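Long-range contacts in periplasmic branched-chain amino acid-binding protein (PDB 3I09), which probably binds branched-chain amino acids or similar small molecules in the periplasm for an ABC transporter, and holds acetoacetic acid in this crystal: residues G104-T109 and Y122-L127; S328-M333 and Q361-K366. All blocks are in the same frame, centred on the assembly; numbering follows the deposited sequence.

Both contacts are buried, their centres about 10 Å apart, and helix 124-137, whose start forms one side of contact 1, also packs against contact 2. Contact 1 sets the start of that helix against the loop 104-109 and is largely polar: two hydrogen bonds cross it, a water joins its segments, and Gly104 reaches the bound acetoacetic acid. Contact 2 lies farther from the centre of the chain, where strand 329-338 meets the end of helix 359-362. No hydrogen bond crosses it; aromatic and aliphatic groups do the work, centred on Phe363. The two meet directly, with Asp123 OD2 3.5 Å from Phe363 CD1 and Ala126 CB 3.5 Å from Ala362 O.

Contact 1 (G104-T109 and Y122-L127); sequences GADTLT and YDTMAL. With AAE (acetoacetic acid), chain C.
Thr124 meets Gly104 and Asp106 with three different groups. Its backbone N gives a hydrogen bond to Gly104 O (2.8 Å), while its methyl CG2 lies 3.4 Å from that same oxygen. With chi1 at 53°, OG1 sits between the backbone N and the carbonyl carbon of Thr124 and accepts from Asp106 N at 3.1 Å. The side chains of Asp106 and Thr124 are set roughly perpendicular. Asp106 OD2 also nears Met125 CE (3.8 Å) and forms a salt bridge with Arg370. Asn159 ties both side chains, hydrogen-bonded through OD1 to Thr124 OG1 and through ND2 to Asp106 OD2.

Asp123 is the N-cap: its OD1 accepts from Ala126 N at 3.0 Å with an N-H...O angle of 164°. Its other oxygen, OD2, accepts a hydrogen bond from a water that also contacts Thr109 OG1, so one carboxylate serves both the helix start and the loop. Tyr122 brings CE2 to 3.5 Å from Gly104 CA, obliquely to the ring; its OH bonds to Gly102 O. Gly104 N donates to acetoacetic acid O1 at 2.7 Å in the ligand pocket. Helix 151-166 packs on Thr124 and Leu127, helix 81-94 on Leu108, and strand 117-119 on Leu108 and Thr109.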
loop_
_atom_site.group_PDB
_atom_site.type_symbol
_atom_site.label_atom_id
_atom_site.label_comp_id
_atom_site.label_asym_id
_atom_site.label_seq_id
_atom_site.Cartn_x
_atom_site.Cartn_y
_atom_site.Cartn_z
ATOM N N GLY A 104 1.435 -4.451 0.388
ATOM C CA GLY A 104 0.591 -4.776 -0.728
ATOM C C GLY A 104 0.177 -6.188 -0.991
ATOM O O GLY A 104 -0.801 -6.395 -1.676
ATOM N N ALA A 105 0.917 -7.182 -0.501
ATOM C CA ALA A 105 0.669 -8.542 -0.975
ATOM C C ALA A 105 -0.786 -8.964 -0.777
ATOM O O ALA A 105 -1.305 -8.949 0.360
ATOM C CB ALA A 105 1.595 -9.557 -0.295
ATOM N N ASP A 106 -1.432 -9.400 -1.865
ATOM C CA ASP A 106 -2.827 -9.872 -1.774
ATOM C C ASP A 106 -2.991 -11.176 -0.975
ATOM O O ASP A 106 -4.112 -11.571 -0.661
ATOM C CB ASP A 106 -3.505 -9.949 -3.155
ATOM C CG ASP A 106 -3.017 -11.095 -4.029
ATOM O OD1 ASP A 106 -1.911 -11.626 -3.821
ATOM O OD2 ASP A 106 -3.751 -11.425 -5.001
ATOM N N THR A 107 -1.863 -11.812 -0.638
ATOM C CA THR A 107 -1.818 -12.959 0.249
ATOM C C THR A 107 -2.598 -12.708 1.561
ATOM O O THR A 107 -3.197 -13.610 2.165
ATOM C CB THR A 107 -0.319 -13.268 0.607
ATOM O OG1 THR A 107 0.479 -13.163 -0.575
ATOM C CG2 THR A 107 -0.207 -14.613 1.152
ATOM N N LEU A 108 -2.543 -11.465 2.025
ATOM C CA LEU A 108 -3.169 -11.058 3.259
ATOM C C LEU A 108 -4.684 -11.278 3.307
ATOM O O LEU A 108 -5.225 -11.379 4.387
ATOM C CB LEU A 108 -2.867 -9.574 3.535
ATOM C CG LEU A 108 -1.469 -9.318 4.064
ATOM C CD1 LEU A 108 -1.142 -7.812 3.829
ATOM C CD2 LEU A 108 -1.300 -9.729 5.609
ATOM N N THR A 109 -5.339 -11.329 2.137
ATOM C CA THR A 109 -6.782 -11.552 2.066
ATOM C C THR A 109 -7.121 -12.781 1.227
ATOM O O THR A 109 -8.230 -12.955 0.773
ATOM C CB THR A 109 -7.489 -10.310 1.504
ATOM O OG1 THR A 109 -6.971 -10.021 0.207
ATOM C CG2 THR A 109 -7.265 -9.080 2.464
ATOM N N TYR A 122 -4.591 -0.650 -0.448
ATOM C CA TYR A 122 -4.342 -1.165 -1.801
ATOM C C TYR A 122 -3.861 -2.607 -1.666
ATOM O O TYR A 122 -3.507 -3.027 -0.587
ATOM C CB TYR A 122 -3.290 -0.360 -2.561
ATOM C CG TYR A 122 -1.897 -0.589 -2.088
ATOM C CD1 TYR A 122 -1.485 -0.132 -0.838
ATOM C CD2 TYR A 122 -1.018 -1.398 -2.803
ATOM C CE1 TYR A 122 -0.182 -0.401 -0.355
ATOM C CE2 TYR A 122 0.295 -1.635 -2.349
ATOM C CZ TYR A 122 0.692 -1.167 -1.126
ATOM O OH TYR A 122 1.975 -1.436 -0.678
ATOM N N ASP A 123 -3.855 -3.351 -2.757
ATOM C CA ASP A 123 -3.107 -4.615 -2.786
ATOM C C ASP A 123 -2.582 -4.885 -4.171
ATOM O O ASP A 123 -2.837 -4.137 -5.126
ATOM C CB ASP A 123 -3.887 -5.829 -2.204
ATOM C CG ASP A 123 -5.092 -6.253 -3.027
ATOM O OD1 ASP A 123 -5.078 -6.112 -4.260
ATOM O OD2 ASP A 123 -6.061 -6.753 -2.386
ATOM N N THR A 124 -1.805 -5.943 -4.283
ATOM C CA THR A 124 -1.169 -6.271 -5.566
ATOM C C THR A 124 -2.124 -6.711 -6.661
ATOM O O THR A 124 -1.818 -6.547 -7.847
ATOM C CB THR A 124 -0.101 -7.349 -5.363
ATOM O OG1 THR A 124 -0.672 -8.464 -4.673
ATOM C CG2 THR A 124 1.042 -6.787 -4.547
HETATM N N MSE A 125 -3.289 -7.253 -6.309
HETATM C CA MSE A 125 -4.308 -7.538 -7.332
HETATM C C MSE A 125 -4.836 -6.226 -7.957
HETATM O O MSE A 125 -4.963 -6.136 -9.159
HETATM C CB MSE A 125 -5.440 -8.368 -6.718
HETATM C CG MSE A 125 -6.563 -8.640 -7.618
HETATM SE SE MSE A 125 -5.939 -9.861 -9.047
HETATM C CE MSE A 125 -5.991 -11.484 -8.012
ATOM N N ALA A 126 -5.146 -5.213 -7.146
ATOM C CA ALA A 126 -5.600 -3.933 -7.672
ATOM C C ALA A 126 -4.532 -3.271 -8.532
ATOM O O ALA A 126 -4.876 -2.699 -9.568
ATOM C CB ALA A 126 -6.030 -2.970 -6.545
ATOM N N LEU A 127 -3.260 -3.343 -8.117
ATOM C CA LEU A 127 -2.149 -2.809 -8.938
ATOM C C LEU A 127 -2.097 -3.446 -10.311
ATOM O O LEU A 127 -2.013 -2.756 -11.339
ATOM C CB LEU A 127 -0.792 -2.929 -8.230
ATOM C CG LEU A 127 -0.650 -2.197 -6.888
ATOM C CD1 LEU A 127 0.682 -2.493 -6.217
ATOM C CD2 LEU A 127 -0.901 -0.653 -7.029
HETATM O O1 AAE C . 4.173 -4.656 0.366
HETATM C C2 AAE C . 5.311 -4.174 0.220
HETATM O O3 AAE C . 6.343 -4.757 0.618
HETATM C C4 AAE C . 5.443 -2.857 -0.526
HETATM C C5 AAE C . 5.420 -1.688 0.418
HETATM O O8 AAE C . 5.080 -1.822 1.618
HETATM C C9 AAE C . 5.669 -0.350 -0.215
HETATM O O HOH W 1 -5.176 -8.113 -0.167
#

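Contact 2 (S328-M333 and Q361-K366); sequences SMIHDM and QAFTTK. With EDO (1,2-ethanediol), chain H.
Phe363 lays its ring across the chain from Met329 to Met333; chi1 of -65° sets CG anti to the carbonyl carbon, beside the backbone N, on the side of that strand. Ile330 CD1 approaches obliquely, 3.8 Å from Phe363 CD2, the two side chains running antiparallel. At the ring edge and near its plane stands a backbone acceptor: His331 O is 3.5 Å from Phe363 CE2. The far rim atom, CZ, has His331 CE1 at 3.9 Å; the two rings meet obliquely, their planes at 34°.

His331 is itself held by its own strand. Its ND1 donates to Met329 O at 2.8 Å, acceptor in the imidazole plane, donor well above the carbonyl plane. Met329 CE lies over one face of the imidazole, toward its rim, and NE2 bonds to Ala121 O. In this type I periplasmic binding protein, the strand 329-338 belongs to an antiparallel sheet, paired with strands 320-323 and 351-357, and Phe363 is the first residue to leave helical geometry after helix 359-362.

Met333 completes the surround as a Met-aromatic contact, its side chain roughly perpendicular to that of Phe363. Its selenium (selenomethionine) lies 5.2 Å from the Phe363 ring centroid, 61° off the ring normal. Nearer the backbone, Met333 CG touches Ala362 CB at 3.7 Å, and Ala126 of helix 124-137 packs against both Met333 and Phe363.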
loop_
_atom_site.group_PDB
_atom_site.type_symbol
_atom_site.label_atom_id
_atom_site.label_comp_id
_atom_site.label_asym_id
_atom_site.label_seq_id
_atom_site.Cartn_x
_atom_site.Cartn_y
_atom_site.Cartn_z
ATOM N N SER A 328 -10.603 -7.251 2.875
ATOM C CA SER A 328 -10.288 -6.103 2.057
ATOM C C SER A 328 -11.254 -4.954 2.312
ATOM O O SER A 328 -12.456 -5.151 2.329
ATOM C CB SER A 328 -10.340 -6.439 0.567
ATOM O OG SER A 328 -9.240 -7.249 0.234
HETATM N N MSE A 329 -10.708 -3.757 2.462
HETATM C CA MSE A 329 -11.516 -2.532 2.407
HETATM C C MSE A 329 -11.720 -2.181 0.951
HETATM O O MSE A 329 -10.769 -1.835 0.249
HETATM C CB MSE A 329 -10.830 -1.372 3.181
HETATM C CG MSE A 329 -11.835 -0.293 3.675
HETATM SE SE MSE A 329 -12.294 0.906 2.260
HETATM C CE MSE A 329 -10.833 2.181 2.504
ATOM N N ILE A 330 -12.977 -2.303 0.482
ATOM C CA ILE A 330 -13.347 -2.050 -0.896
ATOM C C ILE A 330 -13.630 -0.568 -1.119
ATOM O O ILE A 330 -14.505 0.032 -0.469
ATOM C CB ILE A 330 -14.569 -2.934 -1.293
ATOM C CG1 ILE A 330 -14.272 -4.420 -1.014
ATOM C CG2 ILE A 330 -14.896 -2.718 -2.775
ATOM C CD1 ILE A 330 -13.092 -4.993 -1.794
ATOM N N HIS A 331 -12.838 0.034 -1.996
ATOM C CA HIS A 331 -12.925 1.434 -2.349
ATOM C C HIS A 331 -12.373 1.617 -3.771
ATOM O O HIS A 331 -11.511 0.839 -4.234
ATOM C CB HIS A 331 -12.179 2.321 -1.321
ATOM C CG HIS A 331 -10.717 1.961 -1.118
ATOM N ND1 HIS A 331 -10.299 0.724 -0.662
ATOM C CD2 HIS A 331 -9.592 2.693 -1.285
ATOM C CE1 HIS A 331 -8.977 0.694 -0.619
ATOM N NE2 HIS A 331 -8.523 1.886 -0.957
ATOM N N ASP A 332 -12.856 2.652 -4.437
ATOM C CA ASP A 332 -12.418 2.955 -5.797
ATOM C C ASP A 332 -10.904 3.178 -5.830
ATOM O O ASP A 332 -10.321 3.740 -4.899
ATOM C CB ASP A 332 -13.069 4.231 -6.314
ATOM C CG ASP A 332 -14.572 4.104 -6.569
ATOM O OD1 ASP A 332 -15.164 2.993 -6.498
ATOM O OD2 ASP A 332 -15.150 5.193 -6.852
HETATM N N MSE A 333 -10.293 2.757 -6.923
HETATM C CA MSE A 333 -8.895 2.987 -7.189
HETATM C C MSE A 333 -8.793 3.932 -8.400
HETATM O O MSE A 333 -9.788 4.122 -9.140
HETATM C CB MSE A 333 -8.191 1.652 -7.454
HETATM C CG MSE A 333 -8.223 0.683 -6.292
HETATM SE SE MSE A 333 -7.177 1.267 -4.700
HETATM C CE MSE A 333 -5.486 0.955 -5.369
ATOM N N GLN A 361 -14.673 -3.749 -8.822
ATOM C CA GLN A 361 -13.898 -4.282 -9.922
ATOM C C GLN A 361 -12.402 -4.302 -9.696
ATOM O O GLN A 361 -11.701 -4.995 -10.414
ATOM C CB GLN A 361 -14.224 -3.491 -11.206
ATOM C CG GLN A 361 -15.726 -3.485 -11.476
ATOM C CD GLN A 361 -16.138 -2.531 -12.570
ATOM O OE1 GLN A 361 -15.338 -2.154 -13.435
ATOM N NE2 GLN A 361 -17.415 -2.144 -12.552
ATOM N N ALA A 362 -11.907 -3.597 -8.678
ATOM C CA ALA A 362 -10.472 -3.395 -8.513
ATOM C C ALA A 362 -9.748 -4.552 -7.824
ATOM O O ALA A 362 -8.558 -4.805 -8.064
ATOM C CB ALA A 362 -10.250 -2.103 -7.725
ATOM N N PHE A 363 -10.471 -5.266 -6.968
ATOM C CA PHE A 363 -9.876 -6.270 -6.101
ATOM C C PHE A 363 -10.253 -7.703 -6.506
ATOM O O PHE A 363 -11.032 -7.923 -7.449
ATOM C CB PHE A 363 -10.292 -5.966 -4.648
ATOM C CG PHE A 363 -9.741 -4.652 -4.134
ATOM C CD1 PHE A 363 -8.467 -4.587 -3.646
ATOM C CD2 PHE A 363 -10.502 -3.481 -4.191
ATOM C CE1 PHE A 363 -7.917 -3.382 -3.205
ATOM C CE2 PHE A 363 -9.972 -2.269 -3.754
ATOM C CZ PHE A 363 -8.709 -2.208 -3.246
ATOM N N THR A 364 -9.714 -8.674 -5.772
ATOM C CA THR A 364 -9.949 -10.097 -6.056
ATOM C C THR A 364 -11.450 -10.390 -6.088
ATOM O O THR A 364 -12.179 -9.964 -5.194
ATOM C CB THR A 364 -9.282 -10.977 -4.963
ATOM O OG1 THR A 364 -7.866 -10.729 -4.937
ATOM C CG2 THR A 364 -9.531 -12.447 -5.222
ATOM N N THR A 365 -11.908 -11.106 -7.124
ATOM C CA THR A 365 -13.308 -11.473 -7.233
ATOM C C THR A 365 -13.627 -12.705 -6.401
ATOM O O THR A 365 -12.741 -13.519 -6.084
ATOM C CB THR A 365 -13.716 -11.768 -8.713
ATOM O OG1 THR A 365 -13.057 -12.963 -9.173
ATOM C CG2 THR A 365 -13.375 -10.604 -9.629
ATOM N N LYS A 366 -14.899 -12.852 -6.054
ATOM C CA LYS A 366 -15.331 -14.030 -5.327
ATOM C C LYS A 366 -14.935 -15.318 -6.012
ATOM O O LYS A 366 -14.568 -16.253 -5.350
ATOM C CB LYS A 366 -16.850 -14.033 -5.124
ATOM C CG LYS A 366 -17.318 -15.039 -4.108
ATOM C CD LYS A 366 -18.798 -14.816 -3.751
ATOM C CE LYS A 366 -19.326 -15.897 -2.838
ATOM N NZ LYS A 366 -20.784 -16.147 -3.038
HETATM C C1 EDO H . -16.487 0.934 -2.896
HETATM O O1 EDO H . -16.079 1.004 -4.264
HETATM C C2 EDO H . -17.993 0.969 -2.765
HETATM O O2 EDO H . -18.402 1.997 -1.859
#